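Local coordinates for CRISPR-associated protein, Cse1 family (Acidimicrobium ferrooxidans, PDB 4H3T), which probably serves as the large Cse1 subunit of a type I-E Cascade complex, which in relatives takes part in recognising foreign DNA during CRISPR interference, at residues V47-L52 against L131-P136; L59-A64 against E212-N217; D103-E108 against L155-A160; A293-D298 against V313-L318; V406-H411 against A489-V494. The protein carries 1 engineered substitution. One frame throughout, in Å; residues are numbered along the deposited sequence.

Interactions 2, 3 and 5 are buried, and interactions 1 and 4 lie at the surface. Interactions 2 and 5 both pair two helices through apolar side chains, but with crossings of 74° and 19°. Their centres are about 38 Å apart. Interactions 1 and 3 are neighbours: Val132 CG2 packs on Leu155 CD2 at 3.8 Å, and helix 157-170 borders both. Each sets a phenylalanine from a turn against a second segment, on a peptide backbone in interaction 1 and on a proline ring in interaction 3. Interaction 4 differs in chemistry, because a charged guanidinium lies on a tyrosine. Interaction 5 sits in the C-terminal helices, about 52 Å from interaction 3 between centres.

Interaction 1: V47-L52 against L131-P136; sequences VDFPTL and LVAYAP
The Phe49 ring meets Ala133 over one face, where Ala133 O stands 3.9 Å above the ring plane and is offset toward the rim. On the opposite face lies Pro50 CD, 3.4 Å above the plane. Thr51 OG1 and Ala135 CA lie at the edge, in the ring plane. Tyr134 has its own ring turned elsewhere, with Val132 CG1 over one of its faces, and its hydroxyl bonds to Asn129.

The far end of Phe49 does most of the touching. CE2 meets Ala133 CB at 3.9 Å. CZ comes to 3.7 Å from Tyr134 O, and CE1 to 3.6 Å from Ala135 N. These last two approach obliquely. With CG anti to the backbone N (chi1 -170°), the ring reaches segment 131-136. Its base is fixed by a type I turn from Phe49 to Leu52, closed by Leu52 N to Phe49 O at 3.2 Å. Thr51 OG1 is held by Glu166 of helix 157-170, and Trp163 of that helix touches Ala133.

With an alanine here in place of Phe49, a gap would probably open beside Ala133, and the Tyr134-Ala135 peptide would lose the ring packed against it. Segments 47-52 and 131-136 thus meet by van der Waals contact, without a hydrogen bond between them. One aromatic ring is laid against a peptide backbone, and shape rather than polar pairing sets the fit.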
# COMPACT_ATOMS: atom_id res chain seq x y z
N VAL A 47 -5.53 8.13 9.83
CA VAL A 47 -6.06 8.88 8.69
C VAL A 47 -7.44 8.37 8.26
O VAL A 47 -7.77 7.24 8.46
CB VAL A 47 -5.08 8.96 7.50
CG1 VAL A 47 -3.77 9.63 7.91
CG2 VAL A 47 -4.83 7.61 6.90
N ASP A 48 -8.10 9.20 7.51
CA ASP A 48 -9.47 9.16 7.03
C ASP A 48 -9.61 8.46 5.62
O ASP A 48 -10.71 8.12 5.19
CB ASP A 48 -9.95 10.68 6.94
CG ASP A 48 -8.88 11.83 6.63
OD1 ASP A 48 -9.09 12.55 5.59
OD2 ASP A 48 -7.77 11.97 7.43
N PHE A 49 -8.51 8.30 4.89
CA PHE A 49 -8.55 7.76 3.53
C PHE A 49 -7.25 7.04 3.28
O PHE A 49 -6.22 7.53 3.70
CB PHE A 49 -8.83 8.92 2.55
CG PHE A 49 -9.14 8.40 1.16
CD1 PHE A 49 -10.41 7.92 0.85
CD2 PHE A 49 -8.12 8.20 0.24
CE1 PHE A 49 -10.68 7.38 -0.40
CE2 PHE A 49 -8.37 7.60 -0.98
CZ PHE A 49 -9.66 7.22 -1.31
N PRO A 50 -7.28 5.85 2.66
CA PRO A 50 -6.09 4.99 2.62
C PRO A 50 -4.85 5.53 1.95
O PRO A 50 -3.78 5.24 2.41
CB PRO A 50 -6.56 3.75 1.88
CG PRO A 50 -8.03 3.77 1.96
CD PRO A 50 -8.47 5.15 2.13
N THR A 51 -4.98 6.36 0.95
CA THR A 51 -3.82 6.86 0.23
C THR A 51 -3.05 7.87 1.07
O THR A 51 -1.89 8.14 0.84
CB THR A 51 -4.22 7.49 -1.09
OG1 THR A 51 -5.18 8.47 -0.85
CG2 THR A 51 -4.76 6.51 -2.04
N LEU A 52 -3.70 8.45 2.04
CA LEU A 52 -3.01 9.42 2.87
C LEU A 52 -1.84 8.80 3.70
O LEU A 52 -0.88 9.48 4.02
CB LEU A 52 -3.99 10.10 3.81
CG LEU A 52 -5.07 11.04 3.17
CD1 LEU A 52 -6.07 11.54 4.25
CD2 LEU A 52 -4.41 12.26 2.62
N LEU A 131 -9.21 18.59 -4.99
CA LEU A 131 -7.99 18.08 -4.32
C LEU A 131 -8.31 16.86 -3.45
O LEU A 131 -7.44 16.09 -3.10
CB LEU A 131 -7.45 19.26 -3.45
CG LEU A 131 -6.06 19.31 -2.97
CD1 LEU A 131 -5.02 19.11 -4.04
CD2 LEU A 131 -5.87 20.60 -2.23
N VAL A 132 -9.59 16.64 -3.15
CA VAL A 132 -9.98 15.50 -2.30
C VAL A 132 -10.11 14.25 -3.13
O VAL A 132 -10.78 14.30 -4.14
CB VAL A 132 -11.31 15.82 -1.59
CG1 VAL A 132 -11.84 14.60 -0.81
CG2 VAL A 132 -11.17 17.07 -0.69
N ALA A 133 -9.53 13.11 -2.69
CA ALA A 133 -9.74 11.83 -3.35
C ALA A 133 -10.97 11.20 -2.71
O ALA A 133 -11.09 11.20 -1.45
CB ALA A 133 -8.55 10.90 -3.14
N TYR A 134 -11.79 10.56 -3.51
CA TYR A 134 -12.96 9.79 -3.05
C TYR A 134 -12.76 8.27 -3.39
O TYR A 134 -11.92 7.88 -4.22
CB TYR A 134 -14.25 10.37 -3.65
CG TYR A 134 -14.61 11.72 -3.02
CD1 TYR A 134 -15.21 11.79 -1.77
CD2 TYR A 134 -14.31 12.91 -3.67
CE1 TYR A 134 -15.50 13.02 -1.17
CE2 TYR A 134 -14.67 14.15 -3.12
CZ TYR A 134 -15.24 14.20 -1.86
OH TYR A 134 -15.54 15.41 -1.27
N ALA A 135 -13.48 7.44 -2.64
CA ALA A 135 -13.42 5.97 -2.76
C ALA A 135 -13.57 5.48 -4.20
O ALA A 135 -14.44 5.99 -4.91
CB ALA A 135 -14.54 5.34 -1.91
N PRO A 136 -12.83 4.42 -4.62
CA PRO A 136 -12.98 3.90 -5.99
C PRO A 136 -14.40 3.57 -6.47
O PRO A 136 -14.52 3.35 -7.67
CB PRO A 136 -12.13 2.64 -5.97
CG PRO A 136 -11.13 2.89 -5.01
CD PRO A 136 -11.73 3.72 -3.93

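Interaction 2: L59-A64 against E212-N217; sequences LVLALA and ETLLLN
Leu61 and Leu214 meet in a buried helix-helix crossing, where helix 52-68 passes helix 210-217. The axes of segments 59-64 and 212-217 come within 10.4 Å of each other, at a signed angle of -74°. At so steep a crossing the helices share only a small patch, and four side chains fill it.

Leu214 works through its CD2 branch. This methyl lies 3.7 Å from Val60 CG1 and 3.8 Å from Leu61 CD2, so it is gripped by two neighbouring residues of the other helix. A chi1 of 175° swings Val60 CG1 to the side of its own carbonyl carbon, where it meets that methyl. The Val60 and Leu214 side chains cross at about a right angle.

Leu61 reaches further along helix 210-217. Its CD2 comes to 3.6 Å from Leu214 O. Both of its methyls press on Asn217 CB, CD2 at 3.6 Å and CD1 at 3.7 Å. Asn217 therefore offers its apolar CB to Leu61, while its amide is spent elsewhere.

Phe36 of helix 32-37 packs on Val60, and Leu218 touches Leu61. The buried amide of Asn217 is well satisfied: OD1 bonds to His300 NE2, and ND2 bonds to Pro205 O. ND2 also turns back on its own helix and gives a nearly straight bond to Thr213 O, 2.8 Å long with an N-H...O angle of 172°.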
# COMPACT_ATOMS: atom_id res chain seq x y z
N LEU A 59 6.58 11.32 3.70
CA LEU A 59 6.95 12.71 4.00
C LEU A 59 7.73 12.79 5.31
O LEU A 59 8.74 13.49 5.44
CB LEU A 59 5.68 13.58 4.10
CG LEU A 59 5.90 15.00 4.74
CD1 LEU A 59 6.68 15.81 3.82
CD2 LEU A 59 4.56 15.73 4.96
N VAL A 60 7.17 12.16 6.33
CA VAL A 60 7.75 12.15 7.67
C VAL A 60 9.11 11.39 7.68
O VAL A 60 10.04 11.85 8.35
CB VAL A 60 6.75 11.62 8.75
CG1 VAL A 60 7.40 11.49 10.11
CG2 VAL A 60 5.60 12.61 8.87
N LEU A 61 9.27 10.37 6.90
CA LEU A 61 10.58 9.68 6.81
C LEU A 61 11.66 10.56 6.16
O LEU A 61 12.79 10.55 6.58
CB LEU A 61 10.44 8.40 6.01
CG LEU A 61 9.72 7.24 6.72
CD1 LEU A 61 9.33 6.14 5.69
CD2 LEU A 61 10.57 6.66 7.87
N ALA A 62 11.31 11.30 5.07
CA ALA A 62 12.26 12.22 4.47
C ALA A 62 12.72 13.23 5.50
O ALA A 62 13.89 13.59 5.56
CB ALA A 62 11.63 12.92 3.28
N LEU A 63 11.77 13.73 6.30
CA LEU A 63 12.09 14.71 7.37
C LEU A 63 13.01 14.07 8.45
O LEU A 63 13.98 14.69 8.89
CB LEU A 63 10.74 15.07 7.93
CG LEU A 63 10.39 16.36 8.62
CD1 LEU A 63 11.38 17.55 8.31
CD2 LEU A 63 8.96 16.68 8.22
N ALA A 64 12.74 12.78 8.82
CA ALA A 64 13.57 12.06 9.80
C ALA A 64 15.02 11.95 9.35
O ALA A 64 15.91 12.28 10.15
CB ALA A 64 13.01 10.69 10.08
N GLU A 212 8.86 3.53 16.59
CA GLU A 212 9.28 2.21 16.09
C GLU A 212 9.06 2.08 14.60
O GLU A 212 9.94 1.63 13.89
CB GLU A 212 8.51 1.07 16.74
CG GLU A 212 8.81 0.79 18.18
CD GLU A 212 8.14 -0.48 18.66
OE1 GLU A 212 7.56 -1.23 17.83
OE2 GLU A 212 8.19 -0.72 19.89
N THR A 213 7.86 2.47 14.12
CA THR A 213 7.53 2.47 12.69
C THR A 213 8.52 3.29 11.89
O THR A 213 8.98 2.85 10.85
CB THR A 213 6.11 3.04 12.48
OG1 THR A 213 5.20 2.16 13.15
CG2 THR A 213 5.74 3.23 11.01
N LEU A 214 8.83 4.48 12.37
CA LEU A 214 9.80 5.32 11.65
C LEU A 214 11.18 4.66 11.61
O LEU A 214 11.74 4.55 10.53
CB LEU A 214 9.90 6.68 12.29
CG LEU A 214 8.66 7.58 12.14
CD1 LEU A 214 8.88 8.87 12.97
CD2 LEU A 214 8.32 7.91 10.68
N LEU A 215 11.62 4.09 12.69
CA LEU A 215 12.92 3.39 12.72
C LEU A 215 12.93 2.10 11.87
O LEU A 215 13.95 1.85 11.21
CB LEU A 215 13.34 3.11 14.14
CG LEU A 215 13.65 4.40 14.98
CD1 LEU A 215 14.04 4.05 16.36
CD2 LEU A 215 14.78 5.22 14.37
N LEU A 216 11.85 1.32 11.84
CA LEU A 216 11.75 0.12 10.97
C LEU A 216 11.88 0.51 9.51
O LEU A 216 12.28 -0.35 8.71
CB LEU A 216 10.42 -0.62 11.19
CG LEU A 216 10.34 -1.25 12.62
CD1 LEU A 216 8.90 -1.68 12.97
CD2 LEU A 216 11.27 -2.43 12.73
N ASN A 217 11.49 1.76 9.14
CA ASN A 217 11.51 2.25 7.76
C ASN A 217 12.76 3.08 7.42
O ASN A 217 12.97 3.37 6.22
CB ASN A 217 10.26 3.07 7.47
CG ASN A 217 9.07 2.23 7.24
OD1 ASN A 217 8.88 1.77 6.14
ND2 ASN A 217 8.29 1.91 8.27

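Interaction 3: D103-E108 against L155-A160; sequences DLFSKE and LSPAEA
Leu104 and Phe105 both close on Pro157, and this is the tight part of the contact. Leu104 CD2 sits 3.4 Å from Pro157 O. The Phe105 ring comes to the proline with its outer atoms: CZ is 3.9 Å from Pro157 CB, and CE2 is 3.9 Å from Pro157 CG. Pro157 CG lies in the ring plane at the edge, while Pro157 CB is met obliquely. Leu104 CB lies over the centre of one face of the Phe105 ring. Leu267 beside Leu104, and Val278 beside Phe105, continue the packing into the sheet.

The other end of segment 103-108 is loose. Lys107 and Glu108 are exposed and run away from the helix, and Lys107 is poorly ordered. Local bonds shape the segment at both ends. Asp103 OD1 accepts from Phe105 N at 3.1 Å in an Asx turn, and Ser106 OG accepts from Glu108 N in an ST turn.

Pro157 is the first residue of helix 157-170. Just before it, Ser156 OG takes the bond from Glu159 N at 3.1 Å, and Glu159 OE1 takes the one from Ser156 N at 2.9 Å. This is a capping box at a helix start.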
# COMPACT_ATOMS: atom_id res chain seq x y z
N ASP A 103 5.45 26.97 5.41
CA ASP A 103 4.22 27.77 5.45
C ASP A 103 3.38 27.41 4.20
O ASP A 103 3.75 27.65 3.05
CB ASP A 103 4.56 29.28 5.60
CG ASP A 103 3.37 30.27 5.66
OD1 ASP A 103 2.21 29.82 5.75
OD2 ASP A 103 3.61 31.48 5.58
N LEU A 104 2.19 26.86 4.47
CA LEU A 104 1.25 26.50 3.41
C LEU A 104 0.80 27.71 2.55
O LEU A 104 0.47 27.53 1.38
CB LEU A 104 -0.01 25.86 4.04
CG LEU A 104 -0.89 25.01 3.13
CD1 LEU A 104 -0.16 23.76 2.66
CD2 LEU A 104 -2.20 24.65 3.83
N PHE A 105 0.76 28.92 3.14
CA PHE A 105 0.33 30.12 2.43
C PHE A 105 1.43 31.16 2.29
O PHE A 105 1.13 32.33 2.09
CB PHE A 105 -0.91 30.72 3.13
CG PHE A 105 -2.01 29.71 3.39
CD1 PHE A 105 -2.46 28.87 2.38
CD2 PHE A 105 -2.56 29.57 4.65
CE1 PHE A 105 -3.50 27.95 2.62
CE2 PHE A 105 -3.64 28.71 4.88
CZ PHE A 105 -4.09 27.90 3.86
N SER A 106 2.71 30.74 2.29
CA SER A 106 3.81 31.67 2.05
C SER A 106 3.63 32.32 0.68
O SER A 106 3.23 31.64 -0.26
CB SER A 106 5.16 30.96 2.11
OG SER A 106 6.20 31.79 1.62
N LYS A 107 3.88 33.61 0.57
CA LYS A 107 3.75 34.27 -0.75
C LYS A 107 4.95 33.94 -1.66
O LYS A 107 4.83 33.99 -2.87
CB LYS A 107 3.57 35.80 -0.58
CG LYS A 107 2.07 36.16 -0.36
CD LYS A 107 1.72 37.62 -0.67
CE LYS A 107 1.92 38.57 0.48
NZ LYS A 107 1.56 39.96 0.09
N GLU A 108 6.08 33.52 -1.12
CA GLU A 108 7.24 33.20 -1.92
C GLU A 108 7.52 31.70 -1.97
O GLU A 108 7.90 31.21 -3.03
CB GLU A 108 8.45 33.97 -1.35
CG GLU A 108 9.76 33.66 -2.03
CD GLU A 108 10.95 34.52 -1.64
OE1 GLU A 108 10.93 35.13 -0.54
OE2 GLU A 108 11.95 34.51 -2.40
N LEU A 155 -12.02 23.73 2.05
CA LEU A 155 -11.19 22.93 2.94
C LEU A 155 -10.61 23.79 4.04
O LEU A 155 -10.31 24.96 3.84
CB LEU A 155 -10.04 22.27 2.13
CG LEU A 155 -10.46 21.29 0.99
CD1 LEU A 155 -9.24 20.70 0.28
CD2 LEU A 155 -11.31 20.14 1.51
N SER A 156 -10.37 23.19 5.20
CA SER A 156 -9.56 23.85 6.20
C SER A 156 -8.10 23.82 5.73
O SER A 156 -7.71 22.96 4.90
CB SER A 156 -9.67 23.12 7.56
OG SER A 156 -9.06 21.85 7.41
N PRO A 157 -7.23 24.68 6.28
CA PRO A 157 -5.77 24.57 5.95
C PRO A 157 -5.19 23.15 6.21
O PRO A 157 -4.49 22.62 5.37
CB PRO A 157 -5.13 25.66 6.83
CG PRO A 157 -6.23 26.68 7.00
CD PRO A 157 -7.48 25.81 7.19
N ALA A 158 -5.52 22.50 7.34
CA ALA A 158 -5.03 21.15 7.65
C ALA A 158 -5.49 20.12 6.60
O ALA A 158 -4.68 19.29 6.19
CB ALA A 158 -5.51 20.72 9.04
N GLU A 159 -6.79 20.17 6.17
CA GLU A 159 -7.29 19.24 5.15
C GLU A 159 -6.57 19.45 3.85
O GLU A 159 -6.20 18.50 3.15
CB GLU A 159 -8.80 19.39 4.88
CG GLU A 159 -9.70 18.97 6.04
CD GLU A 159 -11.14 19.45 6.01
OE1 GLU A 159 -11.45 20.54 5.48
OE2 GLU A 159 -11.97 18.77 6.65
N ALA A 160 -6.38 20.73 3.49
CA ALA A 160 -5.75 21.05 2.21
C ALA A 160 -4.31 20.57 2.20
O ALA A 160 -3.86 20.03 1.20
CB ALA A 160 -5.81 22.53 1.89

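Interaction 4: A293-D298 against V313-L318; sequences AARDVD and VSYVPL
Arg295 lies flat on Tyr315 in a cation-pi stack. It joins helix 291-297 to strand 312-317, an outer strand of a three-stranded antiparallel sheet within this chain. The guanidinium and ring planes are only 6° apart, and their centres are 3.6 Å apart.

From CD outward, Arg295 runs along the face of Tyr315 from the CG side of the ring to its hydroxyl. CD makes a CH-pi contact, 3.9 Å from the ring centroid. NE follows, 3.4 Å above the plane and over the ring centre. CZ then lies 3.4 Å from Tyr315 CE2. The side chain spans this length because it is extended from CG to NE, and chi1 of 165° puts CG beside the carbonyl carbon. Tyr315 points its CB toward the helix and presents one whole face.

The charged guanidinium thus lies over the ring's pi face, which is likely to favour the flat arrangement. The guanidinium does not rely on the ring alone. Its NH2 also bonds to Gln341 OE1 on strand 340-341, at the far edge of the same sheet. Trp303 of strand 303-309 touches the Arg295 side chain as well. Both residues of the stack are partly exposed, so the contact lies at the surface.

At the end of the stack, Arg295 NH2 stands 3.3 Å from Tyr315 OH. The hydroxyl lies over the guanidinium face, and the angle is too poor for a hydrogen bond.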
# COMPACT_ATOMS: atom_id res chain seq x y z
N ALA A 293 15.67 4.40 -12.36
CA ALA A 293 16.35 4.90 -11.17
C ALA A 293 15.55 4.64 -9.88
O ALA A 293 16.15 4.40 -8.85
CB ALA A 293 16.62 6.40 -11.31
N ALA A 294 14.18 4.64 -9.93
CA ALA A 294 13.35 4.41 -8.73
C ALA A 294 13.63 3.05 -8.08
O ALA A 294 13.60 2.92 -6.86
CB ALA A 294 11.85 4.51 -9.09
N ARG A 295 13.88 2.03 -8.92
CA ARG A 295 14.14 0.67 -8.46
C ARG A 295 15.39 0.64 -7.55
O ARG A 295 15.39 -0.04 -6.52
CB ARG A 295 14.21 -0.27 -9.66
CG ARG A 295 14.80 -1.59 -9.35
CD ARG A 295 14.50 -2.59 -10.44
NE ARG A 295 15.22 -3.82 -10.15
CZ ARG A 295 16.51 -4.07 -10.42
NH1 ARG A 295 17.27 -3.15 -11.00
NH2 ARG A 295 17.03 -5.24 -10.12
N ASP A 296 16.39 1.43 -7.87
CA ASP A 296 17.60 1.51 -7.03
C ASP A 296 17.37 2.26 -5.74
O ASP A 296 18.08 2.04 -4.77
CB ASP A 296 18.74 2.20 -7.79
CG ASP A 296 19.28 1.40 -9.00
OD1 ASP A 296 19.12 0.15 -9.02
OD2 ASP A 296 19.84 2.04 -9.92
N VAL A 297 16.45 3.21 -5.73
CA VAL A 297 16.27 4.11 -4.60
C VAL A 297 15.30 3.62 -3.52
O VAL A 297 15.55 3.80 -2.33
CB VAL A 297 15.80 5.49 -5.15
CG1 VAL A 297 15.44 6.46 -4.03
CG2 VAL A 297 16.86 6.10 -6.08
N ASP A 298 14.15 3.14 -3.94
CA ASP A 298 12.95 3.05 -3.10
C ASP A 298 12.82 1.74 -2.33
O ASP A 298 12.67 0.67 -2.93
CB ASP A 298 11.75 3.26 -4.00
CG ASP A 298 10.42 3.60 -3.31
OD1 ASP A 298 10.26 3.29 -2.11
OD2 ASP A 298 9.54 4.14 -3.99
N VAL A 313 16.99 -4.96 -19.42
CA VAL A 313 16.06 -5.67 -18.56
C VAL A 313 14.98 -4.72 -18.11
O VAL A 313 15.30 -3.62 -17.66
CB VAL A 313 16.78 -6.29 -17.32
CG1 VAL A 313 15.83 -7.21 -16.53
CG2 VAL A 313 18.05 -7.08 -17.73
N SER A 314 13.72 -5.12 -18.15
CA SER A 314 12.64 -4.28 -17.59
C SER A 314 12.00 -4.97 -16.39
O SER A 314 11.86 -6.20 -16.33
CB SER A 314 11.58 -3.94 -18.63
OG SER A 314 10.92 -5.10 -19.10
N TYR A 315 11.68 -4.16 -15.42
CA TYR A 315 11.06 -4.56 -14.18
C TYR A 315 9.76 -3.87 -14.01
O TYR A 315 9.65 -2.70 -14.35
CB TYR A 315 11.96 -4.19 -13.00
CG TYR A 315 13.28 -4.91 -12.98
CD1 TYR A 315 13.41 -6.14 -12.36
CD2 TYR A 315 14.41 -4.35 -13.56
CE1 TYR A 315 14.62 -6.83 -12.37
CE2 TYR A 315 15.62 -5.03 -13.57
CZ TYR A 315 15.72 -6.27 -12.97
OH TYR A 315 16.90 -6.94 -12.92
N VAL A 316 8.82 -4.54 -13.38
CA VAL A 316 7.55 -3.93 -13.04
C VAL A 316 7.36 -4.09 -11.53
O VAL A 316 7.81 -5.10 -10.96
CB VAL A 316 6.36 -4.44 -13.87
CG1 VAL A 316 6.56 -4.14 -15.35
CG2 VAL A 316 6.13 -5.93 -13.67
N PRO A 317 6.62 -3.17 -10.88
CA PRO A 317 6.40 -3.34 -9.43
C PRO A 317 5.55 -4.56 -9.09
O PRO A 317 4.59 -4.84 -9.79
CB PRO A 317 5.62 -2.04 -9.04
CG PRO A 317 5.85 -1.07 -10.15
CD PRO A 317 6.04 -1.90 -11.38
N LEU A 318 5.86 -5.24 -8.01
CA LEU A 318 4.98 -6.28 -7.47
C LEU A 318 3.76 -5.56 -6.83
O LEU A 318 3.94 -4.57 -6.08
CB LEU A 318 5.69 -7.08 -6.41
CG LEU A 318 6.68 -8.13 -6.89
CD1 LEU A 318 7.46 -8.69 -5.73
CD2 LEU A 318 5.96 -9.22 -7.72

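Interaction 5: V406-H411 against A489-V494; sequences VTFAAH and ALVEAV
The CB of Phe408 points toward segment 489-494, and the ring lies alongside Val491. A chi1 of -173° turns CG away from the backbone N, which carries the ring toward Val491 and the stem of Glu492. From there the CD2 side does the touching. CD2 lies 3.9 Å from Val491 CB and equally far from CG1. CE2 is closer, 3.7 Å from Val491 CB and 3.7 Å from CG1. Val491 CB meets the ring obliquely. At the tip, CZ has Glu492 CG at 4.4 Å, near the ring plane and at its edge. The two side chains, Phe408 and Val491, run past each other in opposite directions.

Val491 also reaches toward Ala409, the residue after Phe408, with CG1 4.4 Å from its CA. Glu492 lends only its aliphatic part to the ring, and its carboxylate makes a salt bridge with Arg529.

Cutting Phe408 back to an alanine is likely to leave a gap beside Val491 and to remove one apolar neighbour of the Glu492 stem.

Segments 406-411 and 489-494, on helices 397-415 and 481-504, run nearly parallel, 19° apart. Helix 511-532 adds Phe532, whose ring meets Phe408 with planes about 10° apart. Helix 445-473 sends Leu463 to both Ala409 and Leu490. The four together are consistent with the C-terminal helical bundle of Cse1 proteins.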
# COMPACT_ATOMS: atom_id res chain seq x y z
N VAL A 406 -1.57 -21.13 2.45
CA VAL A 406 -2.36 -20.36 1.48
C VAL A 406 -2.75 -21.30 0.31
O VAL A 406 -3.89 -21.33 -0.11
CB VAL A 406 -1.60 -19.09 0.97
CG1 VAL A 406 -2.41 -18.40 -0.13
CG2 VAL A 406 -1.36 -18.13 2.10
N THR A 407 -1.79 -22.08 -0.19
CA THR A 407 -2.03 -23.06 -1.28
C THR A 407 -3.10 -24.09 -0.89
O THR A 407 -3.95 -24.44 -1.72
CB THR A 407 -0.75 -23.79 -1.66
OG1 THR A 407 0.23 -22.81 -2.02
CG2 THR A 407 -0.96 -24.78 -2.82
N PHE A 408 -3.05 -24.59 0.34
CA PHE A 408 -4.05 -25.52 0.82
C PHE A 408 -5.43 -24.87 0.87
O PHE A 408 -6.42 -25.48 0.43
CB PHE A 408 -3.67 -26.13 2.20
CG PHE A 408 -4.63 -27.21 2.61
CD1 PHE A 408 -4.85 -28.30 1.79
CD2 PHE A 408 -5.39 -27.09 3.76
CE1 PHE A 408 -5.81 -29.25 2.12
CE2 PHE A 408 -6.23 -28.12 4.16
CZ PHE A 408 -6.48 -29.17 3.31
N ALA A 409 -5.53 -23.64 1.36
CA ALA A 409 -6.81 -22.91 1.34
C ALA A 409 -7.37 -22.82 -0.12
O ALA A 409 -8.57 -22.96 -0.34
CB ALA A 409 -6.66 -21.53 1.94
N ALA A 410 -6.50 -22.45 -1.07
CA ALA A 410 -6.86 -22.34 -2.49
C ALA A 410 -7.33 -23.71 -3.07
O ALA A 410 -8.34 -23.75 -3.76
CB ALA A 410 -5.71 -21.77 -3.30
N HIS A 411 -6.72 -24.82 -2.66
CA HIS A 411 -7.15 -26.12 -3.10
C HIS A 411 -8.48 -26.48 -2.46
O HIS A 411 -9.29 -27.07 -3.14
CB HIS A 411 -6.13 -27.25 -2.81
CG HIS A 411 -4.90 -27.19 -3.67
ND1 HIS A 411 -3.68 -27.56 -3.19
CD2 HIS A 411 -4.76 -26.83 -4.96
CE1 HIS A 411 -2.82 -27.35 -4.17
NE2 HIS A 411 -3.43 -26.92 -5.25
N ALA A 489 -6.52 -29.36 9.49
CA ALA A 489 -7.78 -29.72 10.13
C ALA A 489 -8.77 -28.52 10.18
O ALA A 489 -9.96 -28.73 10.03
CB ALA A 489 -7.53 -30.25 11.56
N LEU A 490 -8.30 -27.29 10.45
CA LEU A 490 -9.21 -26.13 10.46
C LEU A 490 -9.83 -25.91 9.06
O LEU A 490 -11.06 -25.81 8.92
CB LEU A 490 -8.44 -24.89 10.94
CG LEU A 490 -9.26 -23.64 11.16
CD1 LEU A 490 -8.66 -22.80 12.30
CD2 LEU A 490 -9.51 -22.86 9.82
N VAL A 491 -9.02 -25.93 8.02
CA VAL A 491 -9.54 -25.68 6.67
C VAL A 491 -10.54 -26.78 6.26
O VAL A 491 -11.58 -26.45 5.69
CB VAL A 491 -8.39 -25.53 5.66
CG1 VAL A 491 -8.91 -25.52 4.22
CG2 VAL A 491 -7.57 -24.28 5.94
N GLU A 492 -10.25 -28.04 6.57
CA GLU A 492 -11.18 -29.13 6.24
C GLU A 492 -12.53 -28.95 6.91
O GLU A 492 -13.55 -29.21 6.28
CB GLU A 492 -10.65 -30.50 6.68
CG GLU A 492 -9.57 -31.10 5.82
CD GLU A 492 -9.46 -32.59 6.11
OE1 GLU A 492 -8.67 -32.96 7.02
OE2 GLU A 492 -10.29 -33.36 5.57
N ALA A 493 -12.50 -28.62 8.21
CA ALA A 493 -13.72 -28.40 9.00
C ALA A 493 -14.54 -27.24 8.42
O ALA A 493 -15.75 -27.38 8.26
CB ALA A 493 -13.38 -28.14 10.47
N VAL A 494 -13.90 -26.15 8.00
CA VAL A 494 -14.63 -25.04 7.39
C VAL A 494 -15.19 -25.50 6.04
O VAL A 494 -16.36 -25.29 5.77
CB VAL A 494 -13.77 -23.76 7.27
CG1 VAL A 494 -14.49 -22.67 6.47
CG2 VAL A 494 -13.38 -23.26 8.66